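Local coordinates for PDZ domain protein (Parabacteroides distasonis, PDB 4L8N) that is of unknown function but carries PDZ domains towards both ends of the chain, with a DUF4136 domain between them, and binds magnesium, at residues Ile9-Phe14 with Lys96-Lys101; Ile35-Ala40 with Thr447-Val452; Thr306-Gly311 with Tyr415-Tyr420; Asn426-Phe431 with Glu441-Pro446. All coordinates share one frame; numbering follows the deposited sequence.

Interaction 1 of 4, residues Ile9-Phe14 with Lys96-Lys101; sequences ICRLGF and KKDCKK
Cys10 and Cys99 meet across two antiparallel strands with their SG atoms 3.2 Å apart, too long for a disulfide bond, a close non-bonded approach. In both residues the sulfur stands anti to the carbonyl carbon, beside its own backbone N (chi1 -53° in Cys10 and -39° in Cys99). Cys10 CB also packs on Lys97 CD at 3.6 Å. The cysteines form a non-hydrogen-bonded pair, and the hydrogen-bonded pairs flank them: Lys100 N donates to Ile9 O at 2.9 Å, and Asp98 N to Arg11 O at 3.1 Å, each pair closing its ring with a return bond. The strands 8-18 and 91-101 are neighbours in the antiparallel sheet of the N-terminal PDZ domain, and Arg11 to Phe14 probably correspond to the GLGF motif, which in this family forms the loop that binds peptide carboxylates. On the sheet face away from the cysteines, Arg11 NH1 reaches Asp98 OD2 in a long salt bridge of 3.7 Å. OD2 lies at the guanidinium edge, near its plane, although the carboxylate itself is turned 68° from that plane. A water held by Gly13 N donates to this same OD2 at 2.7 Å and to Lys96 O. Further out, Ser39 OG hydrogen-bonds Asp98 OD1, while Lys97 NZ is tied to the carbonyl oxygens of Pro73 and Arg76.

Interaction 2 of 4, residues Ile35-Ala40 with Thr447-Val452; sequences IPYSSA and TIRSEV
Tyr37 lies flat on Arg449: the ring and the guanidinium are stacked with their centres 4.1 Å apart and their planes only 2° from parallel. The two side chains run past each other in opposite directions, which brings Arg449 CD over the middle of the ring, 3.7 Å from its centroid, and leaves NH1 3.5 Å from Tyr37 CB. Arg449 CG stands anti to its carbonyl carbon (chi1 -79°), and from there the chain is extended to NE, long enough to follow the ring from its hydroxyl end back to CB. At the hydroxyl end, Tyr37 OH sits 3.4 Å from Arg449 CA and close to Ser450 N, against the strand backbone. Beside the stack, Pro36 CG touches Glu451 CB at 3.8 Å, the two side chains crossing at about a right angle, and Glu451 OE2 lies at the edge of the Tyr37 ring. A type II turn from Ile35 to Ser38 presents Pro36 and Tyr37 to the strand; Ser38 N closes it on Ile35 O, Ser38 OG adds a second bond to that oxygen, and Ser38 N-caps helix 39-43. The guanidinium also makes a cation-pi contact with Tyr309. An alanine in place of Arg449 would probably leave both tyrosine rings without their cationic partner and open a gap between them. With no hydrogen bond between the segments, this surface join depends on cation-pi, CH-pi and van der Waals contact.

Interaction 3 of 4, residues Thr306-Gly311 with Tyr415-Tyr420; sequences TYNYTG and YYFAPY
Phe417 sets the rim of its ring against the strand from Thr306 to Asn308. Its CZ meets Thr306 CG2 at 3.6 Å and lies 3.5 Å from Thr306 O, while CE2 comes to 3.8 Å from Tyr307 CA. Further round the rim, CD2 touches Asn308 OD1 at 3.6 Å, and the amide and ring planes stand 76° apart. CG of Phe417 lies between its backbone N and carbonyl carbon (chi1 59°), and the ring that follows reaches the strand with its edge near both Thr306 O and Asn308 OD1. Tyr415 comes to the same carbonyl: its CE1 is 3.1 Å from Thr306 O, with no hydrogen bond. Asn308 ND2 packs on Tyr416 CB at 3.3 Å, and its N-H groups are taken by Tyr413 O and by Asn427 OD1, two partners that hold the amide in its rotation. The loop side is shaped by a type I turn, in which Ala418 N donates to Tyr415 O at 3.1 Å; the turn presents Tyr415, Tyr416 and Phe417 together. Outside the two segments, Tyr415 OH is bonded to Ala111 O and Thr122 OG1, and Thr306 OG1 to Ser450 OG on the neighbouring strand. Between the segments themselves no hydrogen bond forms; the polar links run from Asn308 to Tyr413 and Leu414, just before the turn. Here the loop between helix 395-402 and strand 429-435 folds back on the end of strand 298-309, a central member of the large mixed sheet, by aromatic packing of a turn against a strand.

Interaction 4 of 4, residues Asn426-Phe431 with Glu441-Pro446; sequences NNACTF and EVIIRP
Phe431 and Ile444 form the apolar centre, their side chains crossing at about a right angle with Phe431 CD1 3.6 Å from Ile444 CD1. Along the same sheet face Cys429 SG packs on Pro446 CG at 4.0 Å. Beyond the pair, Tyr413 meets the Phe431 ring edge-to-face, Ile312 and Tyr314 touch it too, and helix 330-333 packs on Ile444. An alanine at Phe431 would probably open a gap beside Ile444 CD1 and leave the Tyr413 ring without its aromatic mate. The other face carries Thr430 and Ile443, which lie side by side, pointing the same way, with OG1 of Thr430 3.4 Å from CD1 of Ile443. Ala428 CB, just before the strand, rests on Ile443 CG2 at 3.7 Å. Between the faces run paired backbone bonds, Ile444 N to Cys429 O at 2.7 Å and Phe431 N to Val442 O at 2.8 Å among them. At the polar edge Thr430 CG2 lies against Glu441 CG, whose carboxylate holds Asn432 ND2 through OE1, and the Arg445 guanidinium turns one face to Ala428 N. Strands 429-435 and 438-456 thus pair as an antiparallel beta hairpin, probably part of the C-terminal PDZ domain.

Interactions 1 and 2 are surface contacts, while interactions 3 and 4 are partly buried. Interaction 1 pairs strands within the N-terminal PDZ sheet; interaction 2 carries that domain, by a turn, onto strand 438-456 of the large mixed sheet. The same strand serves interaction 4, and its neighbour 298-309 serves interaction 3. Backbone ladders dominate interactions 1 and 4, whereas 2 and 3 have no hydrogen bond between their segments and rely on aromatic side chains. Side-chain hydrogen bonds stitch 1 to 2, 2 to 3 and 3 to 4, and backbone bonds from Ile35 N to Gly13 O and from Tyr309 N to Thr447 O reinforce the first two joints; interaction 1 touches neither 3 nor 4.

Interaction 1 of 4, residues Ile9-Phe14 with Lys96-Lys101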
loop_
_atom_site.group_PDB
_atom_site.type_symbol
_atom_site.label_atom_id
_atom_site.label_comp_id
_atom_site.label_asym_id
_atom_site.label_seq_id
_atom_site.Cartn_x
_atom_site.Cartn_y
_atom_site.Cartn_z
ATOM N N ILE A 9 -7.796 22.010 -40.308
ATOM C CA ILE A 9 -7.852 21.605 -38.887
ATOM C C ILE A 9 -6.613 22.151 -38.170
ATOM O O ILE A 9 -5.540 22.206 -38.767
ATOM C CB ILE A 9 -7.956 20.043 -38.718
ATOM C CG1 ILE A 9 -8.857 19.334 -39.779
ATOM C CG2 ILE A 9 -8.300 19.614 -37.276
ATOM C CD1 ILE A 9 -10.425 19.740 -39.833
ATOM N N CYS A 10 -6.758 22.552 -36.900
ATOM C CA CYS A 10 -5.664 23.093 -36.097
ATOM C C CYS A 10 -5.633 22.516 -34.702
ATOM O O CYS A 10 -6.660 22.127 -34.138
ATOM C CB CYS A 10 -5.724 24.606 -36.048
ATOM S SG CYS A 10 -5.817 25.369 -37.671
ATOM N N ARG A 11 -4.430 22.516 -34.134
ATOM C CA ARG A 11 -4.094 21.946 -32.839
ATOM C C ARG A 11 -3.052 22.796 -32.154
ATOM O O ARG A 11 -2.291 23.514 -32.811
ATOM C CB ARG A 11 -3.505 20.537 -33.102
ATOM C CG ARG A 11 -3.726 19.490 -32.019
ATOM C CD ARG A 11 -2.427 18.887 -31.493
ATOM N NE ARG A 11 -1.693 18.061 -32.462
ATOM C CZ ARG A 11 -0.569 18.430 -33.080
ATOM N NH1 ARG A 11 -0.045 19.633 -32.866
ATOM N NH2 ARG A 11 0.034 17.603 -33.925
ATOM N N LEU A 12 -2.987 22.696 -30.836
ATOM C CA LEU A 12 -1.904 23.310 -30.087
ATOM C C LEU A 12 -1.005 22.160 -29.698
ATOM O O LEU A 12 -1.487 21.042 -29.493
ATOM C CB LEU A 12 -2.388 24.139 -28.910
ATOM C CG LEU A 12 -2.929 25.502 -29.310
ATOM C CD1 LEU A 12 -4.439 25.454 -29.465
ATOM C CD2 LEU A 12 -2.482 26.591 -28.336
ATOM N N GLY A 13 0.298 22.393 -29.717
ATOM C CA GLY A 13 1.267 21.335 -29.458
ATOM C C GLY A 13 1.412 20.835 -28.038
ATOM O O GLY A 13 2.534 20.526 -27.616
ATOM N N PHE A 14 0.295 20.697 -27.307
ATOM C CA PHE A 14 0.322 20.189 -25.930
ATOM C C PHE A 14 -1.021 19.659 -25.475
ATOM O O PHE A 14 -2.053 20.118 -25.954
ATOM C CB PHE A 14 0.799 21.276 -24.931
ATOM C CG PHE A 14 -0.017 22.551 -24.911
ATOM C CD1 PHE A 14 -1.195 22.634 -24.168
ATOM C CD2 PHE A 14 0.423 23.685 -25.579
ATOM C CE1 PHE A 14 -1.953 23.808 -24.157
ATOM C CE2 PHE A 14 -0.323 24.863 -25.553
ATOM C CZ PHE A 14 -1.514 24.917 -24.852
ATOM N N LYS A 96 2.659 29.447 -31.795
ATOM C CA LYS A 96 2.159 29.346 -33.161
ATOM C C LYS A 96 1.310 28.073 -33.252
ATOM O O LYS A 96 1.550 27.119 -32.498
ATOM C CB LYS A 96 3.314 29.380 -34.193
ATOM C CG LYS A 96 4.166 30.661 -34.094
ATOM C CD LYS A 96 5.028 30.976 -35.321
ATOM C CE LYS A 96 5.558 32.400 -35.233
ATOM N NZ LYS A 96 6.216 32.855 -36.490
ATOM N N LYS A 97 0.277 28.079 -34.102
ATOM C CA LYS A 97 -0.615 26.928 -34.240
ATOM C C LYS A 97 -0.062 25.928 -35.234
ATOM O O LYS A 97 0.733 26.283 -36.116
ATOM C CB LYS A 97 -2.027 27.362 -34.668
ATOM C CG LYS A 97 -3.121 26.976 -33.677
ATOM C CD LYS A 97 -4.511 27.403 -34.157
ATOM C CE LYS A 97 -4.926 28.801 -33.760
ATOM N NZ LYS A 97 -6.252 29.151 -34.332
ATOM N N ASP A 98 -0.483 24.669 -35.083
ATOM C CA ASP A 98 -0.082 23.616 -35.992
ATOM C C ASP A 98 -1.329 23.194 -36.741
ATOM O O ASP A 98 -2.277 22.641 -36.168
ATOM C CB ASP A 98 0.636 22.470 -35.264
ATOM C CG ASP A 98 1.903 22.922 -34.557
ATOM O OD1 ASP A 98 2.758 23.570 -35.221
ATOM O OD2 ASP A 98 2.033 22.647 -33.338
ATOM N N CYS A 99 -1.344 23.560 -38.027
ATOM C CA CYS A 99 -2.479 23.371 -38.902
ATOM C C CYS A 99 -2.180 22.374 -39.991
ATOM O O CYS A 99 -1.034 22.231 -40.409
ATOM C CB CYS A 99 -2.889 24.714 -39.486
ATOM S SG CYS A 99 -2.792 26.092 -38.309
ATOM N N LYS A 100 -3.225 21.683 -40.448
ATOM C CA LYS A 100 -3.170 20.723 -41.551
ATOM C C LYS A 100 -4.502 20.738 -42.314
ATOM O O LYS A 100 -5.528 21.120 -41.746
ATOM C CB LYS A 100 -2.841 19.301 -41.049
ATOM C CG LYS A 100 -3.885 18.684 -40.103
ATOM C CD LYS A 100 -3.700 17.177 -39.905
ATOM C CE LYS A 100 -4.314 16.338 -40.999
ATOM N NZ LYS A 100 -4.592 14.950 -40.535
ATOM N N LYS A 101 -4.495 20.305 -43.578
ATOM C CA LYS A 101 -5.724 20.224 -44.368
ATOM C C LYS A 101 -6.569 19.042 -43.854
ATOM O O LYS A 101 -6.000 18.037 -43.429
ATOM C CB LYS A 101 -5.405 20.096 -45.862
ATOM C CG LYS A 101 -4.799 21.366 -46.466
ATOM C CD LYS A 101 -4.632 21.265 -47.983
ATOM C CE LYS A 101 -5.934 21.416 -48.753
ATOM N NZ LYS A 101 -5.963 20.529 -49.949
HETATM O O HOH W 1 1.875 24.353 -31.314
#

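Interaction 2 of 4, residues Ile35-Ala40 with Thr447-Val452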
loop_
_atom_site.group_PDB
_atom_site.type_symbol
_atom_site.label_atom_id
_atom_site.label_comp_id
_atom_site.label_asym_id
_atom_site.label_seq_id
_atom_site.Cartn_x
_atom_site.Cartn_y
_atom_site.Cartn_z
ATOM N N ILE A 35 3.690 17.987 -27.597
ATOM C CA ILE A 35 3.720 17.185 -28.804
ATOM C C ILE A 35 5.069 17.412 -29.530
ATOM O O ILE A 35 5.412 18.537 -29.853
ATOM C CB ILE A 35 2.474 17.478 -29.658
ATOM C CG1 ILE A 35 1.254 16.861 -28.955
ATOM C CG2 ILE A 35 2.624 16.940 -31.094
ATOM C CD1 ILE A 35 0.074 17.641 -28.995
ATOM N N PRO A 36 5.871 16.359 -29.752
ATOM C CA PRO A 36 7.169 16.566 -30.406
ATOM C C PRO A 36 7.023 17.135 -31.790
ATOM O O PRO A 36 6.042 16.850 -32.472
ATOM C CB PRO A 36 7.767 15.159 -30.477
ATOM C CG PRO A 36 7.044 14.376 -29.398
ATOM C CD PRO A 36 5.667 14.939 -29.392
ATOM N N TYR A 37 7.998 17.954 -32.195
ATOM C CA TYR A 37 8.074 18.561 -33.518
ATOM C C TYR A 37 6.980 19.641 -33.722
ATOM O O TYR A 37 6.831 20.144 -34.844
ATOM C CB TYR A 37 8.036 17.463 -34.619
ATOM C CG TYR A 37 9.286 16.606 -34.631
ATOM C CD1 TYR A 37 10.502 17.123 -35.068
ATOM C CD2 TYR A 37 9.258 15.283 -34.199
ATOM C CE1 TYR A 37 11.661 16.347 -35.078
ATOM C CE2 TYR A 37 10.410 14.490 -34.213
ATOM C CZ TYR A 37 11.613 15.031 -34.653
ATOM O OH TYR A 37 12.788 14.313 -34.647
ATOM N N SER A 38 6.304 20.071 -32.628
ATOM C CA SER A 38 5.249 21.096 -32.651
ATOM C C SER A 38 5.798 22.507 -32.406
ATOM O O SER A 38 6.941 22.679 -31.985
ATOM C CB SER A 38 4.170 20.779 -31.614
ATOM O OG SER A 38 4.615 20.911 -30.272
ATOM N N SER A 39 4.961 23.516 -32.648
ATOM C CA SER A 39 5.314 24.915 -32.456
ATOM C C SER A 39 5.364 25.247 -30.973
ATOM O O SER A 39 6.251 25.990 -30.564
ATOM C CB SER A 39 4.344 25.826 -33.201
ATOM O OG SER A 39 4.437 25.632 -34.604
ATOM N N ALA A 40 4.444 24.681 -30.165
ATOM C CA ALA A 40 4.439 24.860 -28.708
ATOM C C ALA A 40 5.780 24.375 -28.104
ATOM O O ALA A 40 6.358 25.063 -27.264
ATOM C CB ALA A 40 3.276 24.101 -28.098
ATOM N N THR A 447 14.932 12.394 -43.094
ATOM C CA THR A 447 15.480 12.658 -41.777
ATOM C C THR A 447 14.754 11.707 -40.870
ATOM O O THR A 447 13.633 11.295 -41.166
ATOM C CB THR A 447 15.361 14.123 -41.394
ATOM O OG1 THR A 447 14.016 14.572 -41.588
ATOM C CG2 THR A 447 16.350 14.997 -42.150
ATOM N N ILE A 448 15.398 11.313 -39.800
ATOM C CA ILE A 448 14.814 10.333 -38.912
ATOM C C ILE A 448 14.183 11.076 -37.746
ATOM O O ILE A 448 14.853 11.810 -36.993
ATOM C CB ILE A 448 15.868 9.251 -38.520
ATOM C CG1 ILE A 448 16.251 8.407 -39.780
ATOM C CG2 ILE A 448 15.369 8.362 -37.392
ATOM C CD1 ILE A 448 17.316 7.328 -39.599
ATOM N N ARG A 449 12.858 10.956 -37.669
ATOM C CA ARG A 449 12.110 11.571 -36.592
ATOM C C ARG A 449 11.998 10.530 -35.554
ATOM O O ARG A 449 11.522 9.434 -35.839
ATOM C CB ARG A 449 10.739 12.107 -37.040
ATOM C CG ARG A 449 10.837 13.416 -37.734
ATOM C CD ARG A 449 9.516 14.124 -37.751
ATOM N NE ARG A 449 9.680 15.498 -38.234
ATOM C CZ ARG A 449 8.710 16.408 -38.266
ATOM N NH1 ARG A 449 7.491 16.105 -37.843
ATOM N NH2 ARG A 449 8.953 17.628 -38.726
ATOM N N SER A 450 12.554 10.815 -34.391
ATOM C CA SER A 450 12.539 9.948 -33.223
ATOM C C SER A 450 11.903 10.701 -32.086
ATOM O O SER A 450 12.111 11.921 -31.953
ATOM C CB SER A 450 13.946 9.502 -32.869
ATOM O OG SER A 450 13.958 8.096 -32.725
ATOM N N GLU A 451 11.058 10.010 -31.323
ATOM C CA GLU A 451 10.322 10.602 -30.211
ATOM C C GLU A 451 9.887 9.548 -29.198
ATOM O O GLU A 451 9.530 8.428 -29.557
ATOM C CB GLU A 451 9.085 11.427 -30.696
ATOM C CG GLU A 451 8.238 10.792 -31.799
ATOM C CD GLU A 451 6.948 11.499 -32.195
ATOM O OE1 GLU A 451 5.921 11.291 -31.508
ATOM O OE2 GLU A 451 6.942 12.186 -33.246
ATOM N N VAL A 452 9.982 9.918 -27.920
ATOM C CA VAL A 452 9.508 9.174 -26.750
ATOM C C VAL A 452 8.724 10.154 -25.877
ATOM O O VAL A 452 9.257 11.207 -25.527
ATOM C CB VAL A 452 10.591 8.454 -25.910
ATOM C CG1 VAL A 452 9.945 7.612 -24.820
ATOM C CG2 VAL A 452 11.491 7.589 -26.767
#

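Interaction 3 of 4, residues Thr306-Gly311 with Tyr415-Tyr420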
loop_
_atom_site.group_PDB
_atom_site.type_symbol
_atom_site.label_atom_id
_atom_site.label_comp_id
_atom_site.label_asym_id
_atom_site.label_seq_id
_atom_site.Cartn_x
_atom_site.Cartn_y
_atom_site.Cartn_z
ATOM N N THR A 306 9.654 6.112 -34.316
ATOM C CA THR A 306 10.739 6.488 -35.200
ATOM C C THR A 306 10.279 6.201 -36.606
ATOM O O THR A 306 9.853 5.095 -36.886
ATOM C CB THR A 306 12.058 5.781 -34.858
ATOM O OG1 THR A 306 12.402 6.059 -33.503
ATOM C CG2 THR A 306 13.210 6.219 -35.771
ATOM N N TYR A 307 10.361 7.189 -37.491
ATOM C CA TYR A 307 9.994 7.004 -38.886
ATOM C C TYR A 307 10.858 7.863 -39.790
ATOM O O TYR A 307 11.458 8.831 -39.325
ATOM C CB TYR A 307 8.494 7.287 -39.115
ATOM C CG TYR A 307 8.040 8.716 -38.873
ATOM C CD1 TYR A 307 7.671 9.144 -37.600
ATOM C CD2 TYR A 307 7.854 9.599 -39.932
ATOM C CE1 TYR A 307 7.230 10.445 -37.371
ATOM C CE2 TYR A 307 7.367 10.890 -39.722
ATOM C CZ TYR A 307 7.070 11.313 -38.436
ATOM O OH TYR A 307 6.599 12.583 -38.203
ATOM N N ASN A 308 10.928 7.496 -41.085
ATOM C CA ASN A 308 11.598 8.293 -42.127
ATOM C C ASN A 308 10.645 9.414 -42.503
ATOM O O ASN A 308 9.510 9.146 -42.937
ATOM C CB ASN A 308 11.965 7.458 -43.367
ATOM C CG ASN A 308 13.301 6.757 -43.354
ATOM O OD1 ASN A 308 14.245 7.087 -42.622
ATOM N ND2 ASN A 308 13.421 5.794 -44.233
ATOM N N TYR A 309 11.087 10.664 -42.280
ATOM C CA TYR A 309 10.332 11.865 -42.556
ATOM C C TYR A 309 10.801 12.557 -43.844
ATOM O O TYR A 309 11.993 12.848 -43.994
ATOM C CB TYR A 309 10.464 12.815 -41.365
ATOM C CG TYR A 309 9.878 14.192 -41.598
ATOM C CD1 TYR A 309 8.503 14.401 -41.555
ATOM C CD2 TYR A 309 10.699 15.291 -41.839
ATOM C CE1 TYR A 309 7.957 15.664 -41.763
ATOM C CE2 TYR A 309 10.167 16.560 -42.026
ATOM C CZ TYR A 309 8.792 16.741 -41.993
ATOM O OH TYR A 309 8.249 17.990 -42.163
ATOM N N THR A 310 9.845 12.855 -44.745
ATOM C CA THR A 310 10.065 13.583 -46.000
ATOM C C THR A 310 9.275 14.920 -45.962
ATOM O O THR A 310 9.705 15.906 -46.547
ATOM C CB THR A 310 9.682 12.755 -47.231
ATOM O OG1 THR A 310 8.260 12.678 -47.317
ATOM C CG2 THR A 310 10.318 11.364 -47.259
ATOM N N GLY A 311 8.133 14.931 -45.287
ATOM C CA GLY A 311 7.295 16.117 -45.167
ATOM C C GLY A 311 6.051 16.088 -46.022
ATOM O O GLY A 311 5.307 17.063 -46.030
ATOM N N TYR A 415 9.944 3.059 -42.837
ATOM C CA TYR A 415 10.828 2.261 -41.988
ATOM C C TYR A 415 12.063 1.756 -42.756
ATOM O O TYR A 415 12.665 0.766 -42.364
ATOM C CB TYR A 415 10.037 1.104 -41.340
ATOM C CG TYR A 415 9.006 1.581 -40.337
ATOM C CD1 TYR A 415 9.392 2.206 -39.153
ATOM C CD2 TYR A 415 7.639 1.501 -40.616
ATOM C CE1 TYR A 415 8.446 2.672 -38.236
ATOM C CE2 TYR A 415 6.684 1.977 -39.712
ATOM C CZ TYR A 415 7.096 2.538 -38.512
ATOM O OH TYR A 415 6.185 2.975 -37.584
ATOM N N TYR A 416 12.506 2.503 -43.780
ATOM C CA TYR A 416 13.657 2.127 -44.605
ATOM C C TYR A 416 15.009 2.201 -43.892
ATOM O O TYR A 416 16.005 1.732 -44.455
ATOM C CB TYR A 416 13.697 2.944 -45.889
ATOM C CG TYR A 416 13.262 2.110 -47.060
ATOM C CD1 TYR A 416 12.187 1.223 -46.949
ATOM C CD2 TYR A 416 13.976 2.123 -48.253
ATOM C CE1 TYR A 416 11.816 0.396 -48.006
ATOM C CE2 TYR A 416 13.639 1.268 -49.307
ATOM C CZ TYR A 416 12.533 0.436 -49.193
ATOM O OH TYR A 416 12.153 -0.359 -50.243
ATOM N N PHE A 417 15.043 2.725 -42.665
ATOM C CA PHE A 417 16.254 2.818 -41.869
ATOM C C PHE A 417 16.507 1.465 -41.126
ATOM O O PHE A 417 17.586 1.265 -40.549
ATOM C CB PHE A 417 16.140 4.009 -40.872
ATOM C CG PHE A 417 14.971 3.894 -39.913
ATOM C CD1 PHE A 417 15.063 3.108 -38.765
ATOM C CD2 PHE A 417 13.760 4.523 -40.187
ATOM C CE1 PHE A 417 13.956 2.929 -37.932
ATOM C CE2 PHE A 417 12.661 4.363 -39.336
ATOM C CZ PHE A 417 12.765 3.571 -38.218
ATOM N N ALA A 418 15.504 0.561 -41.120
ATOM C CA ALA A 418 15.556 -0.730 -40.425
ATOM C C ALA A 418 16.008 -1.847 -41.373
ATOM O O ALA A 418 15.487 -1.925 -42.486
ATOM C CB ALA A 418 14.190 -1.046 -39.830
ATOM N N PRO A 419 16.946 -2.744 -40.957
ATOM C CA PRO A 419 17.437 -3.788 -41.879
ATOM C C PRO A 419 16.433 -4.941 -42.108
ATOM O O PRO A 419 16.596 -5.709 -43.069
ATOM C CB PRO A 419 18.712 -4.266 -41.189
ATOM C CG PRO A 419 18.429 -4.096 -39.753
ATOM C CD PRO A 419 17.689 -2.792 -39.681
ATOM N N TYR A 420 15.402 -5.067 -41.223
ATOM C CA TYR A 420 14.312 -6.031 -41.392
ATOM C C TYR A 420 13.262 -5.513 -42.449
ATOM O O TYR A 420 12.283 -6.192 -42.719
ATOM C CB TYR A 420 13.646 -6.390 -40.056
ATOM C CG TYR A 420 13.409 -5.234 -39.110
ATOM C CD1 TYR A 420 12.279 -4.431 -39.230
ATOM C CD2 TYR A 420 14.272 -4.990 -38.050
ATOM C CE1 TYR A 420 12.021 -3.406 -38.328
ATOM C CE2 TYR A 420 14.036 -3.956 -37.152
ATOM C CZ TYR A 420 12.906 -3.166 -37.289
ATOM O OH TYR A 420 12.676 -2.121 -36.411
#

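Interaction 4 of 4, residues Asn426-Phe431 with Glu441-Pro446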
loop_
_atom_site.group_PDB
_atom_site.type_symbol
_atom_site.label_atom_id
_atom_site.label_comp_id
_atom_site.label_asym_id
_atom_site.label_seq_id
_atom_site.Cartn_x
_atom_site.Cartn_y
_atom_site.Cartn_z
ATOM N N ASN A 426 21.352 1.878 -47.976
ATOM C CA ASN A 426 20.955 3.145 -48.549
ATOM C C ASN A 426 19.545 3.526 -48.123
ATOM O O ASN A 426 18.552 2.990 -48.645
ATOM C CB ASN A 426 21.068 3.073 -50.076
ATOM C CG ASN A 426 20.713 4.353 -50.769
ATOM O OD1 ASN A 426 21.176 5.440 -50.389
ATOM N ND2 ASN A 426 19.871 4.240 -51.793
ATOM N N ASN A 427 19.478 4.498 -47.189
ATOM C CA ASN A 427 18.232 5.030 -46.650
ATOM C C ASN A 427 17.579 6.048 -47.618
ATOM O O ASN A 427 16.430 6.404 -47.417
ATOM C CB ASN A 427 18.462 5.641 -45.265
ATOM C CG ASN A 427 17.194 5.876 -44.465
ATOM O OD1 ASN A 427 16.289 5.041 -44.430
ATOM N ND2 ASN A 427 17.090 7.033 -43.824
ATOM N N ALA A 428 18.262 6.446 -48.696
ATOM C CA ALA A 428 17.704 7.371 -49.688
ATOM C C ALA A 428 16.607 6.687 -50.532
ATOM O O ALA A 428 16.820 5.605 -51.087
ATOM C CB ALA A 428 18.805 7.910 -50.574
ATOM N N CYS A 429 15.422 7.311 -50.593
ATOM C CA CYS A 429 14.236 6.778 -51.274
ATOM C C CYS A 429 14.007 7.499 -52.580
ATOM O O CYS A 429 14.200 8.711 -52.666
ATOM C CB CYS A 429 13.010 6.866 -50.367
ATOM S SG CYS A 429 13.301 6.311 -48.658
ATOM N N THR A 430 13.602 6.744 -53.604
ATOM C CA THR A 430 13.334 7.267 -54.939
ATOM C C THR A 430 11.859 7.564 -55.058
ATOM O O THR A 430 11.029 6.681 -54.853
ATOM C CB THR A 430 13.822 6.273 -56.014
ATOM O OG1 THR A 430 15.242 6.139 -55.920
ATOM C CG2 THR A 430 13.446 6.693 -57.417
ATOM N N PHE A 431 11.537 8.811 -55.389
ATOM C CA PHE A 431 10.160 9.242 -55.596
ATOM C C PHE A 431 9.968 9.630 -57.068
ATOM O O PHE A 431 10.652 10.526 -57.576
ATOM C CB PHE A 431 9.781 10.389 -54.646
ATOM C CG PHE A 431 9.434 9.999 -53.222
ATOM C CD1 PHE A 431 10.436 9.804 -52.271
ATOM C CD2 PHE A 431 8.108 9.885 -52.817
ATOM C CE1 PHE A 431 10.113 9.496 -50.945
ATOM C CE2 PHE A 431 7.790 9.582 -51.490
ATOM C CZ PHE A 431 8.793 9.392 -50.566
ATOM N N GLU A 441 11.875 12.210 -61.427
ATOM C CA GLU A 441 12.397 11.270 -60.451
ATOM C C GLU A 441 13.314 12.035 -59.490
ATOM O O GLU A 441 14.301 12.636 -59.926
ATOM C CB GLU A 441 13.147 10.128 -61.160
ATOM C CG GLU A 441 13.498 8.967 -60.249
ATOM C CD GLU A 441 14.145 7.766 -60.916
ATOM O OE1 GLU A 441 13.511 7.160 -61.809
ATOM O OE2 GLU A 441 15.269 7.397 -60.504
ATOM N N VAL A 442 12.977 12.049 -58.200
ATOM C CA VAL A 442 13.815 12.747 -57.239
ATOM C C VAL A 442 14.182 11.768 -56.111
ATOM O O VAL A 442 13.382 10.903 -55.749
ATOM C CB VAL A 442 13.181 14.086 -56.746
ATOM C CG1 VAL A 442 12.121 13.878 -55.672
ATOM C CG2 VAL A 442 14.250 15.071 -56.276
ATOM N N ILE A 443 15.420 11.864 -55.622
ATOM C CA ILE A 443 15.900 11.002 -54.550
ATOM C C ILE A 443 15.801 11.797 -53.270
ATOM O O ILE A 443 16.433 12.855 -53.152
ATOM C CB ILE A 443 17.323 10.436 -54.781
ATOM C CG1 ILE A 443 17.606 10.012 -56.244
ATOM C CG2 ILE A 443 17.647 9.361 -53.779
ATOM C CD1 ILE A 443 16.603 9.055 -56.960
ATOM N N ILE A 444 14.977 11.315 -52.325
ATOM C CA ILE A 444 14.780 12.024 -51.077
ATOM C C ILE A 444 15.488 11.280 -49.979
ATOM O O ILE A 444 15.128 10.144 -49.693
ATOM C CB ILE A 444 13.271 12.248 -50.761
ATOM C CG1 ILE A 444 12.569 13.046 -51.890
ATOM C CG2 ILE A 444 13.115 12.948 -49.407
ATOM C CD1 ILE A 444 11.050 13.319 -51.715
ATOM N N ARG A 445 16.514 11.891 -49.379
ATOM C CA ARG A 445 17.119 11.278 -48.216
ATOM C C ARG A 445 16.317 11.786 -47.030
ATOM O O ARG A 445 16.301 12.994 -46.774
ATOM C CB ARG A 445 18.616 11.524 -48.048
ATOM C CG ARG A 445 19.126 10.641 -46.909
ATOM C CD ARG A 445 20.602 10.750 -46.667
ATOM N NE ARG A 445 21.374 9.885 -47.545
ATOM C CZ ARG A 445 21.743 8.649 -47.256
ATOM N NH1 ARG A 445 21.410 8.102 -46.096
ATOM N NH2 ARG A 445 22.460 7.952 -48.117
ATOM N N PRO A 446 15.563 10.910 -46.343
ATOM C CA PRO A 446 14.741 11.397 -45.247
ATOM C C PRO A 446 15.565 11.681 -44.015
ATOM O O PRO A 446 16.733 11.261 -43.893
ATOM C CB PRO A 446 13.764 10.233 -44.999
ATOM C CG PRO A 446 13.988 9.254 -46.101
ATOM C CD PRO A 446 15.398 9.455 -46.506
#